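Local coordinates for protein Lysine/ornithine decarboxylase (Selenomonas ruminantium, PDB 5GJP) that decarboxylates L-lysine and L-ornithine with similar efficiency, yielding cadaverine and putrescine with the help of pyridoxal 5'-phosphate, at residues A[15-20]-A[373-378]; A[264-269]-A[345-350]; A[135-140]-A[174-179]. All coordinates share one frame; numbering follows the deposited sequence.

Contact 1: residues A[15-20]-A[373-378]; sequences AKRIPT and DQPEYA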
loop_
_atom_site.group_PDB
_atom_site.type_symbol
_atom_site.label_atom_id
_atom_site.label_comp_id
_atom_site.label_asym_id
_atom_site.label_seq_id
_atom_site.Cartn_x
_atom_site.Cartn_y
_atom_site.Cartn_z
ATOM N N ALA A 15 -11.428 -19.132 13.476
ATOM C CA ALA A 15 -12.053 -19.049 12.163
ATOM C C ALA A 15 -13.554 -19.424 12.110
ATOM O O ALA A 15 -14.235 -19.055 11.139
ATOM C CB ALA A 15 -11.287 -19.902 11.178
ATOM N N LYS A 16 -14.059 -20.153 13.116
ATOM C CA LYS A 16 -15.501 -20.404 13.241
ATOM C C LYS A 16 -16.270 -19.123 13.558
ATOM O O LYS A 16 -17.416 -18.977 13.154
ATOM C CB LYS A 16 -15.813 -21.473 14.310
ATOM C CG LYS A 16 -15.804 -22.921 13.829
ATOM C CD LYS A 16 -16.933 -23.237 12.849
ATOM C CE LYS A 16 -18.316 -23.011 13.453
ATOM N NZ LYS A 16 -19.390 -23.658 12.648
ATOM N N ARG A 17 -15.632 -18.209 14.279
ATOM C CA ARG A 17 -16.252 -16.971 14.748
ATOM C C ARG A 17 -15.929 -15.732 13.913
ATOM O O ARG A 17 -16.753 -14.830 13.795
ATOM C CB ARG A 17 -15.811 -16.708 16.189
ATOM C CG ARG A 17 -16.799 -17.198 17.222
ATOM C CD ARG A 17 -16.104 -17.825 18.409
ATOM N NE ARG A 17 -14.987 -17.012 18.897
ATOM C CZ ARG A 17 -13.789 -17.484 19.252
ATOM N NH1 ARG A 17 -13.490 -18.793 19.169
ATOM N NH2 ARG A 17 -12.859 -16.628 19.672
ATOM N N ILE A 18 -14.729 -15.680 13.365
ATOM C CA ILE A 18 -14.209 -14.459 12.767
ATOM C C ILE A 18 -13.910 -14.823 11.343
ATOM O O ILE A 18 -13.160 -15.776 11.086
ATOM C CB ILE A 18 -12.919 -13.978 13.477
ATOM C CG1 ILE A 18 -13.130 -14.070 15.002
ATOM C CG2 ILE A 18 -12.509 -12.580 12.982
ATOM C CD1 ILE A 18 -12.078 -13.401 15.837
ATOM N N PRO A 19 -14.524 -14.100 10.409
ATOM C CA PRO A 19 -14.270 -14.405 9.012
ATOM C C PRO A 19 -12.833 -14.014 8.655
ATOM O O PRO A 19 -12.356 -12.984 9.131
ATOM C CB PRO A 19 -15.265 -13.507 8.270
ATOM C CG PRO A 19 -15.460 -12.351 9.193
ATOM C CD PRO A 19 -15.342 -12.884 10.590
ATOM N N THR A 20 -12.162 -14.848 7.849
ATOM C CA THR A 20 -10.813 -14.574 7.342
ATOM C C THR A 20 -10.859 -13.506 6.208
ATOM O O THR A 20 -11.884 -13.346 5.576
ATOM C CB THR A 20 -10.133 -15.864 6.829
ATOM O OG1 THR A 20 -10.929 -16.458 5.795
ATOM C CG2 THR A 20 -9.942 -16.858 7.968
ATOM N N ASP A 373 -8.086 -11.281 24.855
ATOM C CA ASP A 373 -9.532 -11.171 25.024
ATOM C C ASP A 373 -10.325 -12.403 24.546
ATOM O O ASP A 373 -11.546 -12.401 24.653
ATOM C CB ASP A 373 -10.055 -9.902 24.330
ATOM C CG ASP A 373 -9.570 -8.620 24.994
ATOM O OD1 ASP A 373 -9.098 -8.651 26.145
ATOM O OD2 ASP A 373 -9.664 -7.554 24.356
ATOM N N GLN A 374 -9.671 -13.456 24.057
ATOM C CA GLN A 374 -10.375 -14.614 23.463
ATOM C C GLN A 374 -10.375 -15.841 24.377
ATOM O O GLN A 374 -9.462 -16.001 25.174
ATOM C CB GLN A 374 -9.687 -15.019 22.156
ATOM C CG GLN A 374 -9.501 -13.895 21.154
ATOM C CD GLN A 374 -10.817 -13.291 20.708
ATOM O OE1 GLN A 374 -11.723 -14.000 20.275
ATOM N NE2 GLN A 374 -10.924 -11.983 20.803
ATOM N N PRO A 375 -11.368 -16.737 24.226
ATOM C CA PRO A 375 -11.429 -17.982 25.023
ATOM C C PRO A 375 -10.274 -18.971 24.781
ATOM O O PRO A 375 -9.878 -19.705 25.699
ATOM C CB PRO A 375 -12.759 -18.616 24.602
ATOM C CG PRO A 375 -13.138 -17.973 23.307
ATOM C CD PRO A 375 -12.549 -16.593 23.350
ATOM N N GLU A 376 -9.733 -18.970 23.566
ATOM C CA GLU A 376 -8.509 -19.716 23.282
ATOM C C GLU A 376 -7.367 -19.360 24.252
ATOM O O GLU A 376 -6.597 -20.233 24.664
ATOM C CB GLU A 376 -8.082 -19.533 21.838
ATOM C CG GLU A 376 -8.990 -20.233 20.825
ATOM C CD GLU A 376 -10.244 -19.427 20.437
ATOM O OE1 GLU A 376 -10.494 -18.338 21.022
ATOM O OE2 GLU A 376 -11.005 -19.878 19.543
ATOM N N TYR A 377 -7.279 -18.102 24.641
ATOM C CA TYR A 377 -6.296 -17.679 25.618
ATOM C C TYR A 377 -6.673 -18.182 27.014
ATOM O O TYR A 377 -5.810 -18.642 27.743
ATOM C CB TYR A 377 -6.178 -16.161 25.636
ATOM C CG TYR A 377 -5.233 -15.646 26.673
ATOM C CD1 TYR A 377 -3.842 -15.758 26.497
ATOM C CD2 TYR A 377 -5.706 -15.017 27.829
ATOM C CE1 TYR A 377 -2.954 -15.269 27.454
ATOM C CE2 TYR A 377 -4.824 -14.543 28.793
ATOM C CZ TYR A 377 -3.454 -14.673 28.592
ATOM O OH TYR A 377 -2.586 -14.187 29.520
ATOM N N ALA A 378 -7.953 -18.080 27.375
ATOM C CA ALA A 378 -8.491 -18.678 28.635
ATOM C C ALA A 378 -8.183 -20.172 28.718
ATOM O O ALA A 378 -7.764 -20.654 29.746
ATOM C CB ALA A 378 -9.993 -18.462 28.738
#
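Arg17, near the end of the N-terminal helix, and Gln374, in the N-cap position of helix 375-387, come closest as backbones with their CA atoms still 10.8 Å apart, so long side chains have to span the gap. Arg17 does most of the spanning. Its chain bends at chi2 and chi3, and its guanidinium meets the carboxylate of Glu376 end-on with two nitrogens. NH1 reaches Glu376 OE2 at 2.7 Å in a nearly straight bond (166°), while NH2 reaches Glu376 OE1 at 3.2 Å. Each oxygen offers its syn lone pair, and the two flat groups are nearly coplanar, 28° apart. Glu376 OE2 takes a second bond from Thr13, which helps to fix the carboxylate. NH2 also makes a weak, bent bond to Gln374 OE1 (2.9 Å), the amide lying almost in the guanidinium plane. Over one face of the guanidinium sits Pro375, its CG 4.1 Å from Arg17 CZ. Ile18 and Gln374 also both touch Ile369 of strand 368-370. The result is a bidentate arginine-glutamate salt bridge at the protein surface, tying the N-terminal helix to the first turn of the C-terminal helix.

Contact 2: residues A[264-269]-A[345-350]; sequences AVNLVT and LVTEMG
Leu267 and Val346 form the hydrogen-bonded pair of a short antiparallel ladder, where strand 265-275 runs beside the end of strand 343-346 in the mixed sheet. Two backbone bonds close this pair, Leu267 N to Val346 O at 2.8 Å and Val346 N to Leu267 O at 2.9 Å, both in the carbonyl plane. Val268 and Leu345 follow as the non-hydrogen-bonded pair. Past Val346, segment 345-350 leaves strand geometry. Glu348 takes a left-handed backbone conformation, and the backbone swings back so that Met349 N binds Val265 O at 2.9 Å, with the donor tilted 31° from that carbonyl's plane. The turn ends with Gly350 CA tucked 3.5 Å from Val265 CB.

On one face, Leu267 and Val346 lie side by side, CB to CB 4.1 Å, and the CG of Met349 closes in on Leu267 CB. Leu23 of the neighbouring strand 22-25 covers both Leu267 and Met349. On the other face, with CG anti to N (chi1 -174°) and chi2 near 60°, Leu345 brings CD1 to 4.0 Å from Val268 CG2; Val11 of helix 8-17 touches both residues. Asn266 fits between Leu345 and Thr347, its CB 3.8 Å from Leu345 CD1 and its CG 4.0 Å from Thr347 CG2. Putting an alanine here would remove the amide and would probably open a gap between the leucine and threonine methyls. Fully buried, the contact is antiparallel beta pairing in the C-terminal beta domain of a fold-type III PLP decarboxylase.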
loop_
_atom_site.group_PDB
_atom_site.type_symbol
_atom_site.label_atom_id
_atom_site.label_comp_id
_atom_site.label_asym_id
_atom_site.label_seq_id
_atom_site.Cartn_x
_atom_site.Cartn_y
_atom_site.Cartn_z
ATOM N N ALA A 264 4.801 -11.244 17.537
ATOM C CA ALA A 264 3.650 -11.260 18.418
ATOM C C ALA A 264 2.348 -11.327 17.647
ATOM O O ALA A 264 1.279 -11.251 18.242
ATOM C CB ALA A 264 3.688 -10.037 19.308
ATOM N N VAL A 265 2.409 -11.444 16.320
ATOM C CA VAL A 265 1.194 -11.390 15.548
ATOM C C VAL A 265 1.223 -12.515 14.542
ATOM O O VAL A 265 2.277 -12.774 13.930
ATOM C CB VAL A 265 1.000 -10.016 14.880
ATOM C CG1 VAL A 265 -0.336 -9.922 14.169
ATOM C CG2 VAL A 265 1.107 -8.884 15.903
ATOM N N ASN A 266 0.069 -13.192 14.400
ATOM C CA ASN A 266 -0.179 -14.135 13.313
ATOM C C ASN A 266 -1.274 -13.680 12.376
ATOM O O ASN A 266 -2.204 -13.065 12.794
ATOM C CB ASN A 266 -0.572 -15.498 13.871
ATOM C CG ASN A 266 0.554 -16.166 14.661
ATOM O OD1 ASN A 266 1.607 -15.577 14.948
ATOM N ND2 ASN A 266 0.334 -17.411 14.987
ATOM N N LEU A 267 -1.148 -14.004 11.100
ATOM C CA LEU A 267 -2.233 -13.853 10.141
ATOM C C LEU A 267 -2.903 -15.212 9.902
ATOM O O LEU A 267 -2.217 -16.214 9.638
ATOM C CB LEU A 267 -1.719 -13.303 8.801
ATOM C CG LEU A 267 -2.746 -13.279 7.637
ATOM C CD1 LEU A 267 -3.741 -12.134 7.794
ATOM C CD2 LEU A 267 -2.046 -13.217 6.291
ATOM N N VAL A 268 -4.236 -15.214 9.933
ATOM C CA VAL A 268 -5.046 -16.384 9.546
ATOM C C VAL A 268 -5.811 -16.053 8.266
ATOM O O VAL A 268 -6.569 -15.103 8.255
ATOM C CB VAL A 268 -6.051 -16.742 10.651
ATOM C CG1 VAL A 268 -6.874 -17.942 10.238
ATOM C CG2 VAL A 268 -5.321 -17.029 11.959
ATOM N N THR A 269 -5.612 -16.837 7.213
ATOM C CA THR A 269 -6.184 -16.607 5.881
ATOM C C THR A 269 -6.721 -17.943 5.325
ATOM O O THR A 269 -6.183 -19.017 5.584
ATOM C CB THR A 269 -5.147 -15.955 4.923
ATOM O OG1 THR A 269 -5.764 -15.636 3.665
ATOM C CG2 THR A 269 -3.934 -16.879 4.668
ATOM N N LEU A 345 -1.681 -20.479 8.183
ATOM C CA LEU A 345 -1.202 -19.625 9.262
ATOM C C LEU A 345 0.098 -18.996 8.858
ATOM O O LEU A 345 0.949 -19.674 8.313
ATOM C CB LEU A 345 -0.912 -20.438 10.499
ATOM C CG LEU A 345 -0.539 -19.677 11.769
ATOM C CD1 LEU A 345 -1.670 -18.736 12.173
ATOM C CD2 LEU A 345 -0.333 -20.693 12.842
ATOM N N VAL A 346 0.223 -17.688 9.087
ATOM C CA VAL A 346 1.452 -16.962 8.810
ATOM C C VAL A 346 1.882 -16.334 10.118
ATOM O O VAL A 346 1.121 -15.549 10.715
ATOM C CB VAL A 346 1.282 -15.850 7.775
ATOM C CG1 VAL A 346 2.656 -15.228 7.475
ATOM C CG2 VAL A 346 0.651 -16.366 6.491
ATOM N N THR A 347 3.101 -16.653 10.536
ATOM C CA THR A 347 3.643 -16.198 11.800
ATOM C C THR A 347 4.625 -15.062 11.583
ATOM O O THR A 347 4.941 -14.697 10.460
ATOM C CB THR A 347 4.332 -17.359 12.544
ATOM O OG1 THR A 347 5.352 -17.911 11.730
ATOM C CG2 THR A 347 3.343 -18.462 12.835
ATOM N N GLU A 348 5.107 -14.500 12.673
ATOM C CA GLU A 348 6.019 -13.370 12.619
ATOM C C GLU A 348 5.475 -12.294 11.665
ATOM O O GLU A 348 6.143 -11.867 10.730
ATOM C CB GLU A 348 7.438 -13.838 12.282
ATOM C CG GLU A 348 8.119 -14.611 13.426
ATOM C CD GLU A 348 7.940 -16.139 13.358
ATOM O OE1 GLU A 348 8.356 -16.712 12.326
ATOM O OE2 GLU A 348 7.420 -16.778 14.323
ATOM N N MET A 349 4.242 -11.867 11.936
ATOM C CA MET A 349 3.487 -10.973 11.030
ATOM C C MET A 349 3.212 -9.587 11.642
ATOM O O MET A 349 2.456 -8.816 11.084
ATOM C CB MET A 349 2.160 -11.675 10.610
ATOM C CG MET A 349 2.212 -12.446 9.290
ATOM S SD MET A 349 2.021 -11.605 7.685
ATOM C CE MET A 349 1.085 -10.174 8.152
ATOM N N GLY A 350 3.822 -9.253 12.775
ATOM C CA GLY A 350 3.463 -7.999 13.466
ATOM C C GLY A 350 4.052 -6.660 13.017
ATOM O O GLY A 350 3.694 -5.642 13.572
#

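Contact 3: residues A[135-140]-A[174-179]; sequences VRIAVR and MGICFH. With PLP (pyridoxal-5'-phosphate), chain C.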
loop_
_atom_site.group_PDB
_atom_site.type_symbol
_atom_site.label_atom_id
_atom_site.label_comp_id
_atom_site.label_asym_id
_atom_site.label_seq_id
_atom_site.Cartn_x
_atom_site.Cartn_y
_atom_site.Cartn_z
ATOM N N VAL A 135 21.071 15.574 16.241
ATOM C CA VAL A 135 21.460 15.443 14.858
ATOM C C VAL A 135 21.599 13.984 14.489
ATOM O O VAL A 135 22.330 13.225 15.124
ATOM C CB VAL A 135 22.726 16.268 14.488
ATOM C CG1 VAL A 135 24.014 15.736 15.143
ATOM C CG2 VAL A 135 22.867 16.347 12.979
ATOM N N ARG A 136 20.896 13.596 13.441
ATOM C CA ARG A 136 21.124 12.308 12.825
ATOM C C ARG A 136 22.346 12.222 11.867
ATOM O O ARG A 136 22.431 12.931 10.860
ATOM C CB ARG A 136 19.879 11.919 12.072
ATOM C CG ARG A 136 19.948 10.491 11.583
ATOM C CD ARG A 136 18.584 9.858 11.604
ATOM N NE ARG A 136 18.618 8.663 10.789
ATOM C CZ ARG A 136 17.552 8.060 10.298
ATOM N NH1 ARG A 136 16.322 8.541 10.516
ATOM N NH2 ARG A 136 17.727 6.976 9.558
ATOM N N ILE A 137 23.263 11.310 12.174
ATOM C CA ILE A 137 24.433 11.051 11.347
ATOM C C ILE A 137 24.275 9.749 10.595
ATOM O O ILE A 137 23.719 8.788 11.117
ATOM C CB ILE A 137 25.759 11.014 12.146
ATOM C CG1 ILE A 137 25.689 10.026 13.318
ATOM C CG2 ILE A 137 26.108 12.407 12.666
ATOM C CD1 ILE A 137 26.575 8.817 13.200
ATOM N N ALA A 138 24.827 9.731 9.388
ATOM C CA ALA A 138 24.763 8.612 8.504
ATOM C C ALA A 138 25.896 7.643 8.813
ATOM O O ALA A 138 27.062 7.999 8.677
ATOM C CB ALA A 138 24.866 9.094 7.058
ATOM N N VAL A 139 25.535 6.408 9.176
ATOM C CA VAL A 139 26.503 5.362 9.533
ATOM C C VAL A 139 26.537 4.264 8.481
ATOM O O VAL A 139 25.819 4.343 7.502
ATOM C CB VAL A 139 26.218 4.800 10.945
ATOM C CG1 VAL A 139 26.464 5.880 11.980
ATOM C CG2 VAL A 139 24.801 4.243 11.093
ATOM N N ARG A 140 27.397 3.262 8.660
ATOM C CA ARG A 140 27.539 2.173 7.681
ATOM C C ARG A 140 26.817 0.881 8.081
ATOM O O ARG A 140 26.625 0.617 9.265
ATOM C CB ARG A 140 29.027 1.874 7.467
ATOM C CG ARG A 140 29.354 1.090 6.197
ATOM C CD ARG A 140 28.869 1.802 4.931
ATOM N NE ARG A 140 29.797 1.630 3.808
ATOM C CZ ARG A 140 30.946 2.297 3.639
ATOM N NH1 ARG A 140 31.355 3.217 4.521
ATOM N NH2 ARG A 140 31.705 2.036 2.577
ATOM N N MET A 174 21.030 18.703 21.922
ATOM C CA MET A 174 20.925 17.713 22.984
ATOM C C MET A 174 21.842 16.546 22.742
ATOM O O MET A 174 22.350 15.971 23.691
ATOM C CB MET A 174 19.479 17.215 23.089
ATOM C CG MET A 174 19.120 16.559 24.415
ATOM S SD MET A 174 17.762 15.377 24.249
ATOM C CE MET A 174 16.993 15.459 25.879
ATOM N N GLY A 175 22.000 16.138 21.489
ATOM C CA GLY A 175 22.866 15.005 21.176
ATOM C C GLY A 175 22.915 14.544 19.722
ATOM O O GLY A 175 22.644 15.318 18.807
ATOM N N ILE A 176 23.260 13.267 19.546
ATOM C CA ILE A 176 23.401 12.625 18.258
ATOM C C ILE A 176 22.482 11.386 18.172
ATOM O O ILE A 176 22.178 10.747 19.188
ATOM C CB ILE A 176 24.876 12.222 18.054
ATOM C CG1 ILE A 176 25.741 13.484 17.893
ATOM C CG2 ILE A 176 25.074 11.335 16.834
ATOM C CD1 ILE A 176 27.247 13.266 18.080
ATOM N N CYS A 177 22.039 11.055 16.956
ATOM C CA CYS A 177 21.362 9.799 16.725
ATOM C C CYS A 177 21.799 9.112 15.443
ATOM O O CYS A 177 22.437 9.705 14.589
ATOM C CB CYS A 177 19.854 9.982 16.751
ATOM S SG CYS A 177 19.150 10.970 15.438
ATOM N N PHE A 178 21.492 7.829 15.341
ATOM C CA PHE A 178 21.736 7.109 14.125
ATOM C C PHE A 178 20.844 5.886 14.056
ATOM O O PHE A 178 20.184 5.508 15.028
ATOM C CB PHE A 178 23.226 6.706 14.003
ATOM C CG PHE A 178 23.712 5.815 15.121
ATOM C CD1 PHE A 178 23.438 4.440 15.125
ATOM C CD2 PHE A 178 24.440 6.338 16.181
ATOM C CE1 PHE A 178 23.898 3.616 16.143
ATOM C CE2 PHE A 178 24.900 5.510 17.197
ATOM C CZ PHE A 178 24.652 4.149 17.170
ATOM N N HIS A 179 20.862 5.276 12.879
ATOM C CA HIS A 179 20.160 4.057 12.608
ATOM C C HIS A 179 20.975 3.195 11.645
ATOM O O HIS A 179 21.229 3.563 10.518
ATOM C CB HIS A 179 18.780 4.356 12.029
ATOM C CG HIS A 179 17.817 3.225 12.153
ATOM N ND1 HIS A 179 17.805 2.163 11.285
ATOM C CD2 HIS A 179 16.810 3.003 13.019
ATOM C CE1 HIS A 179 16.841 1.325 11.611
ATOM N NE2 HIS A 179 16.227 1.805 12.672
HETATM N N1 PLP C . 13.936 4.477 14.310
HETATM C C2 PLP C . 13.718 5.369 13.334
HETATM C C2A PLP C . 14.153 6.794 13.474
HETATM C C3 PLP C . 13.041 4.956 12.108
HETATM O O3 PLP C . 12.843 5.860 11.138
HETATM C C4 PLP C . 12.618 3.553 11.981
HETATM C C4A PLP C . 11.930 3.062 10.770
HETATM O O4A PLP C . 12.569 2.618 9.842
HETATM C C5 PLP C . 12.922 2.670 13.126
HETATM C C6 PLP C . 13.560 3.200 14.227
HETATM C C5A PLP C . 12.526 1.222 13.119
HETATM O O4P PLP C . 13.595 0.345 12.830
HETATM P P PLP C . 13.359 -1.216 12.856
HETATM O O1P PLP C . 14.189 -1.787 11.769
HETATM O O2P PLP C . 13.807 -1.589 14.206
HETATM O O3P PLP C . 11.919 -1.366 12.628
#
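Arg136 and Cys177 pair in parallel register on neighbouring strands of the PLP-binding alpha/beta barrel, 132-136 and 172-177, which a beta-alpha-beta crossover through helix 159-168 connects. Three backbone bonds hold the strands, among them Ile137 N to Cys177 O at 3.0 Å.

The arginine side chain can be followed outward. Its CB lies 3.6 Å from Cys177 SG, and CG and CD keep running past the same sulfur, each at 4.0 Å. With CG anti to the backbone N (chi1 -171°) and a bend at chi2, the chain then carries the guanidinium on alongside His179, the two planes turned 43° apart. At the end NH2 touches His179 CB at 3.8 Å, and NH1 comes 4.1 Å from methyl C2A of the cofactor.

On the other face, Val135 and Ile176 pack side by side against the helices outside the barrel. Further along, Ile137 CD1 and Val139 CG1 converge on Phe178 CB.

His179 meets the cofactor directly, its CD2 lying 3.5 Å from ring atom C6 of PLP. Its ND1 is hydrogen-bonded to Gly181 N, while NE2 donates to the ester oxygen O4P of PLP at 3.0 Å, with an N-H...O angle of 143°.

Along the chain, contact 1 brackets everything: its first segment precedes both others and its second follows them, while contact 3 is complete before contact 2 begins. Contacts 1 and 2 are neighbours, with centres 14 Å apart, and they touch where Thr20 CG2 packs 3.8 Å from Val268 O, just before strand 22-25 joins the mixed sheet beside strand 265-275. Contact 3 belongs to the parallel barrel on the opposite side of the chain's centre, about 33 Å from contact 2 and 44 Å from contact 1, centre to centre. Segments from near both ends of the chain thus come together in the beta domain, while the barrel that holds the cofactor is built from residues between them.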